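Local coordinates for protein eukaryotic initiation factor 4F subunit P150 (PDB 2VSO) that scaffolds cap-dependent translation initiation as part of the cap-binding eIF4F complex, this chain being the middle, eIF4A-binding domain of the scaffold subunit, at residues L30-K33 with D34-E37; K46-L49 with E50-D53. All coordinates share one frame; numbering follows the deposited sequence.

Contact 1: residues L30-K33 with D34-E37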
ATOM      1  N   LEU C  30      35.940   5.382  16.734  1.00124.58           N
ATOM      2  CA  LEU C  30      35.278   4.427  17.620  1.00113.23           C
ATOM      3  C   LEU C  30      33.898   4.938  18.021  1.00124.06           C
ATOM      4  O   LEU C  30      33.678   6.147  18.099  1.00143.42           O
ATOM      5  CB  LEU C  30      36.142   4.197  18.864  1.00 93.57           C
ATOM      6  CG  LEU C  30      35.541   3.643  20.160  1.00 90.36           C
ATOM      7  CD1 LEU C  30      36.662   3.253  21.146  1.00 93.50           C
ATOM      8  CD2 LEU C  30      34.587   4.632  20.819  1.00 75.04           C
ATOM      9  N   LEU C  31      32.977   4.018  18.296  1.00102.65           N
ATOM     10  CA  LEU C  31      31.614   4.392  18.659  1.00 78.72           C
ATOM     11  C   LEU C  31      31.059   3.583  19.821  1.00 70.03           C
ATOM     12  O   LEU C  31      31.026   2.356  19.774  1.00 70.87           O
ATOM     13  CB  LEU C  31      30.683   4.234  17.455  1.00 68.65           C
ATOM     14  CG  LEU C  31      31.119   5.065  16.257  1.00 66.47           C
ATOM     15  CD1 LEU C  31      30.451   4.558  14.993  1.00 80.75           C
ATOM     16  CD2 LEU C  31      30.791   6.510  16.523  1.00 48.79           C
ATOM     17  N   ASP C  32      30.596   4.278  20.853  1.00 74.58           N
ATOM     18  CA  ASP C  32      29.898   3.626  21.961  1.00 80.60           C
ATOM     19  C   ASP C  32      28.520   3.126  21.522  1.00 71.02           C
ATOM     20  O   ASP C  32      28.016   3.548  20.487  1.00100.54           O
ATOM     21  CB  ASP C  32      29.774   4.583  23.153  1.00 78.25           C
ATOM     22  CG  ASP C  32      29.272   5.958  22.748  1.00 93.30           C
ATOM     23  OD1 ASP C  32      28.434   6.027  21.825  1.00 98.48           O
ATOM     24  OD2 ASP C  32      29.712   6.966  23.352  1.00 83.65           O
ATOM     25  N   LYS C  33      27.927   2.223  22.303  1.00 64.62           N
ATOM     26  CA  LYS C  33      26.599   1.668  22.021  1.00 65.32           C
ATOM     27  C   LYS C  33      25.643   2.670  21.387  1.00 73.65           C
ATOM     28  O   LYS C  33      25.172   2.460  20.273  1.00 80.47           O
ATOM     29  CB  LYS C  33      25.956   1.116  23.297  1.00 72.91           C
ATOM     30  CG  LYS C  33      26.452  -0.254  23.706  1.00 90.92           C
ATOM     31  CD  LYS C  33      25.672  -0.781  24.903  1.00103.68           C
ATOM     32  CE  LYS C  33      24.182  -0.857  24.597  1.00109.33           C
ATOM     33  NZ  LYS C  33      23.449  -1.629  25.640  1.00113.54           N
ATOM     34  N   ASP C  34      25.357   3.750  22.111  1.00 75.20           N
ATOM     35  CA  ASP C  34      24.436   4.792  21.658  1.00 55.90           C
ATOM     36  C   ASP C  34      24.801   5.336  20.287  1.00 69.58           C
ATOM     37  O   ASP C  34      23.968   5.361  19.386  1.00 92.60           O
ATOM     38  CB  ASP C  34      24.424   5.948  22.653  1.00 78.43           C
ATOM     39  CG  ASP C  34      23.225   6.853  22.485  1.00 81.98           C
ATOM     40  OD1 ASP C  34      23.416   8.069  22.247  1.00 75.60           O
ATOM     41  OD2 ASP C  34      22.089   6.341  22.601  1.00 84.37           O
ATOM     42  N   GLU C  35      26.042   5.782  20.132  1.00 74.05           N
ATOM     43  CA  GLU C  35      26.506   6.313  18.853  1.00 84.61           C
ATOM     44  C   GLU C  35      26.362   5.308  17.711  1.00 74.16           C
ATOM     45  O   GLU C  35      26.253   5.700  16.543  1.00 65.46           O
ATOM     46  CB  GLU C  35      27.957   6.788  18.963  1.00103.83           C
ATOM     47  CG  GLU C  35      28.113   8.117  19.687  1.00122.62           C
ATOM     48  CD  GLU C  35      29.563   8.503  19.905  1.00137.90           C
ATOM     49  OE1 GLU C  35      30.447   7.650  19.679  1.00144.75           O
ATOM     50  OE2 GLU C  35      29.817   9.658  20.306  1.00142.93           O
ATOM     51  N   VAL C  36      26.362   4.017  18.057  1.00 56.47           N
ATOM     52  CA  VAL C  36      26.204   2.945  17.071  1.00 59.69           C
ATOM     53  C   VAL C  36      24.736   2.572  16.818  1.00 65.71           C
ATOM     54  O   VAL C  36      24.416   1.982  15.793  1.00 67.06           O
ATOM     55  CB  VAL C  36      27.000   1.674  17.453  1.00 61.59           C
ATOM     56  CG1 VAL C  36      26.333   0.412  16.883  1.00 52.15           C
ATOM     57  CG2 VAL C  36      28.429   1.787  16.962  1.00 51.75           C
ATOM     58  N   GLU C  37      23.849   2.900  17.753  1.00 65.14           N
ATOM     59  CA  GLU C  37      22.426   2.680  17.533  1.00 65.90           C
ATOM     60  C   GLU C  37      21.827   3.861  16.770  1.00 69.61           C
ATOM     61  O   GLU C  37      20.845   3.712  16.039  1.00 70.60           O
ATOM     62  CB  GLU C  37      21.683   2.460  18.854  1.00 57.92           C
ATOM     63  CG  GLU C  37      21.687   1.018  19.315  1.00 75.37           C
ATOM     64  CD  GLU C  37      21.069   0.842  20.690  1.00 94.67           C
ATOM     65  OE1 GLU C  37      20.181   1.651  21.044  1.00 99.04           O
ATOM     66  OE2 GLU C  37      21.470  -0.107  21.410  1.00 80.19           O
TER
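The carboxylates of Asp32 and Glu35 are the flat groups here, and their planes stand 46° apart. Asp32 OD1 accepts the N-H of Glu35 nearly along its C-O axis, with Glu35 N at 2.9 Å and an N-H...O angle of 155°: Asp32 is the N-cap. Its CG lies between backbone N and carbonyl carbon (chi1 48°), which brings OD1 to the Glu35 amide. Two like charges meet there, since Glu35 OE1 comes to 3.4 Å from Asp32 OD1; the amide on OD1 and the positive helix start would probably ease that repulsion. Glu35 OE1 is also met by the methyl Leu31 CD2 at 3.4 Å, the two side chains crossing at about a right angle. Leu31, just before the N-cap, packs on Val36, five residues on, with Leu31 CB 3.4 Å from Val36 CG2: a hydrophobic staple. Backbone bonds from Val36 N to Asp32 O (3.0 Å) and from Glu37 N to Lys33 O (2.9 Å) begin the helix's backbone bonding. Helix 33-45 thus begins at the surface, and Val36 O ties its first turn, by a weak hydrogen bond, to Gln81 NE2 of helix 73-88.

Contact 2: residues K46-L49 with E50-D53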
ATOM      1  N   LYS C  46      17.393   5.141   5.892  1.00 64.72           N
ATOM      2  CA  LYS C  46      17.759   5.691   4.588  1.00 52.87           C
ATOM      3  C   LYS C  46      17.902   4.609   3.528  1.00 51.73           C
ATOM      4  O   LYS C  46      18.053   4.910   2.346  1.00 68.97           O
ATOM      5  CB  LYS C  46      19.092   6.440   4.677  1.00 39.38           C
ATOM      6  CG  LYS C  46      19.097   7.592   5.603  1.00 40.59           C
ATOM      7  CD  LYS C  46      20.436   8.318   5.556  1.00 42.49           C
ATOM      8  CE  LYS C  46      20.312   9.688   6.195  1.00 42.95           C
ATOM      9  NZ  LYS C  46      21.615  10.358   6.304  1.00 61.72           N
ATOM     10  N   LEU C  47      17.877   3.352   3.951  1.00 58.63           N
ATOM     11  CA  LEU C  47      18.096   2.251   3.024  1.00 55.73           C
ATOM     12  C   LEU C  47      16.976   2.149   1.998  1.00 59.50           C
ATOM     13  O   LEU C  47      15.848   1.782   2.324  1.00 65.98           O
ATOM     14  CB  LEU C  47      18.246   0.921   3.763  1.00 44.52           C
ATOM     15  CG  LEU C  47      18.675  -0.211   2.828  1.00 51.92           C
ATOM     16  CD1 LEU C  47      20.103  -0.001   2.352  1.00 47.63           C
ATOM     17  CD2 LEU C  47      18.521  -1.574   3.490  1.00 45.31           C
ATOM     18  N   THR C  48      17.292   2.491   0.756  1.00 68.60           N
ATOM     19  CA  THR C  48      16.375   2.251  -0.352  1.00 57.05           C
ATOM     20  C   THR C  48      17.120   1.540  -1.468  1.00 55.19           C
ATOM     21  O   THR C  48      18.337   1.365  -1.412  1.00 61.90           O
ATOM     22  CB  THR C  48      15.784   3.548  -0.892  1.00 44.66           C
ATOM     23  OG1 THR C  48      16.819   4.330  -1.500  1.00 57.50           O
ATOM     24  CG2 THR C  48      15.154   4.337   0.233  1.00 51.13           C
ATOM     25  N   LEU C  49      16.390   1.131  -2.487  1.00 72.63           N
ATOM     26  CA  LEU C  49      17.024   0.476  -3.609  1.00 71.36           C
ATOM     27  C   LEU C  49      17.978   1.454  -4.280  1.00 65.35           C
ATOM     28  O   LEU C  49      19.123   1.122  -4.578  1.00 62.95           O
ATOM     29  CB  LEU C  49      15.974  -0.004  -4.598  1.00 58.04           C
ATOM     30  CG  LEU C  49      16.548  -0.844  -5.732  1.00 77.44           C
ATOM     31  CD1 LEU C  49      17.497  -1.898  -5.174  1.00 79.48           C
ATOM     32  CD2 LEU C  49      15.426  -1.476  -6.543  1.00 90.09           C
ATOM     33  N   GLU C  50      17.501   2.667  -4.510  1.00 56.24           N
ATOM     34  CA  GLU C  50      18.310   3.695  -5.144  1.00 55.43           C
ATOM     35  C   GLU C  50      19.634   3.922  -4.393  1.00 71.97           C
ATOM     36  O   GLU C  50      20.708   3.806  -4.982  1.00 86.94           O
ATOM     37  CB  GLU C  50      17.510   4.998  -5.251  1.00 49.76           C
ATOM     38  CG  GLU C  50      18.251   6.145  -5.917  1.00 57.58           C
ATOM     39  CD  GLU C  50      17.410   7.414  -6.024  1.00 58.63           C
ATOM     40  OE1 GLU C  50      17.960   8.516  -5.818  1.00 67.57           O
ATOM     41  OE2 GLU C  50      16.198   7.310  -6.308  1.00 73.19           O
ATOM     42  N   MET C  51      19.550   4.227  -3.096  1.00 66.30           N
ATOM     43  CA  MET C  51      20.722   4.593  -2.293  1.00 54.82           C
ATOM     44  C   MET C  51      21.417   3.401  -1.629  1.00 58.16           C
ATOM     45  O   MET C  51      22.106   3.550  -0.621  1.00 65.23           O
ATOM     46  CB  MET C  51      20.327   5.601  -1.210  1.00 44.85           C
ATOM     47  CG  MET C  51      19.977   6.973  -1.741  1.00 56.75           C
ATOM     48  SD  MET C  51      21.239   7.571  -2.896  1.00 75.15           S
ATOM     49  CE  MET C  51      22.699   7.510  -1.850  1.00112.58           C
ATOM     50  N   PHE C  52      21.255   2.224  -2.203  1.00 38.13           N
ATOM     51  CA  PHE C  52      21.657   1.011  -1.523  1.00 39.20           C
ATOM     52  C   PHE C  52      23.162   0.872  -1.366  1.00 68.64           C
ATOM     53  O   PHE C  52      23.663   0.715  -0.252  1.00 84.01           O
ATOM     54  CB  PHE C  52      21.095  -0.224  -2.233  1.00 37.80           C
ATOM     55  CG  PHE C  52      21.430  -1.522  -1.544  1.00 52.06           C
ATOM     56  CD1 PHE C  52      22.619  -2.178  -1.815  1.00 63.68           C
ATOM     57  CD2 PHE C  52      20.561  -2.076  -0.624  1.00 45.21           C
ATOM     58  CE1 PHE C  52      22.933  -3.372  -1.179  1.00 63.16           C
ATOM     59  CE2 PHE C  52      20.861  -3.260   0.005  1.00 56.24           C
ATOM     60  CZ  PHE C  52      22.057  -3.911  -0.268  1.00 60.92           C
ATOM     61  N   ASP C  53      23.891   0.899  -2.475  1.00 72.75           N
ATOM     62  CA  ASP C  53      25.329   0.675  -2.404  1.00 81.51           C
ATOM     63  C   ASP C  53      26.012   1.709  -1.513  1.00 75.30           C
ATOM     64  O   ASP C  53      26.888   1.370  -0.716  1.00 71.68           O
ATOM     65  CB  ASP C  53      25.940   0.648  -3.800  1.00 86.53           C
ATOM     66  CG  ASP C  53      25.470  -0.543  -4.615  1.00 94.22           C
ATOM     67  OD1 ASP C  53      25.571  -1.683  -4.107  1.00 87.97           O
ATOM     68  OD2 ASP C  53      25.002  -0.335  -5.758  1.00 93.49           O
TER
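Phe52, Leu49 and Glu50 bury the most surface in this turn, which leads into helix 52-64. Phe52 CB sits 3.3 Å from Thr48 O and also touches Leu49 O, while the ring has Thr48 O at its edge, near the ring plane. Its CG is anti to the backbone N (chi1 -178°), which carries the ring alongside Leu47: the two side chains point the same way, with Leu47 CD1 3.7 Å from Phe52 CD2 in an oblique approach. Both pack on Met95 of helix 93-106. Leu49 opens a type I beta turn that Phe52 closes, and the bond across it, Phe52 N to Leu49 O, is weak at 3.4 Å. Much of what Leu49 and Glu50 bury comes from being neighbours in this turn; Glu50 CB also lies 3.9 Å from Thr48 OG1. A straighter bond joins Met51 N to Thr48 OG1, 3.2 Å long with an N-H...O angle of 172°. The same hydroxyl is hydrogen-bonded to a polar side chain of another protein chain. With an alanine in place of Thr48, Met51 N would probably lose its acceptor and the partner's polar side chain its mate. The chemistry is divided: Leu47 and Phe52 pack against helix 93-106, whereas Thr48 OG1, together with Leu47 O and the Lys46 ammonium, couples the turn to the other protein, consistent with this being an eIF4A-binding domain.

Contact 1 starts helix 33-45 and contact 2 starts helix 52-64, the next helix in the chain; their centres lie 22 Å apart and their nearest atoms about 11 Å, so they do not touch. Contact 1 is a surface contact in which Val36 alone is buried, whereas contact 2 is partly buried, with Leu47 and Thr48 its buried residues. In both, a side-chain oxygen accepts the amide three residues on, but 30-37 uses a charged carboxylate at a true N-cap and 46-53 a neutral hydroxyl one turn ahead of the helix. The setting differs too: no other protein chain touches contact 1, whereas the Thr48 hydroxyl of contact 2 is shared with one.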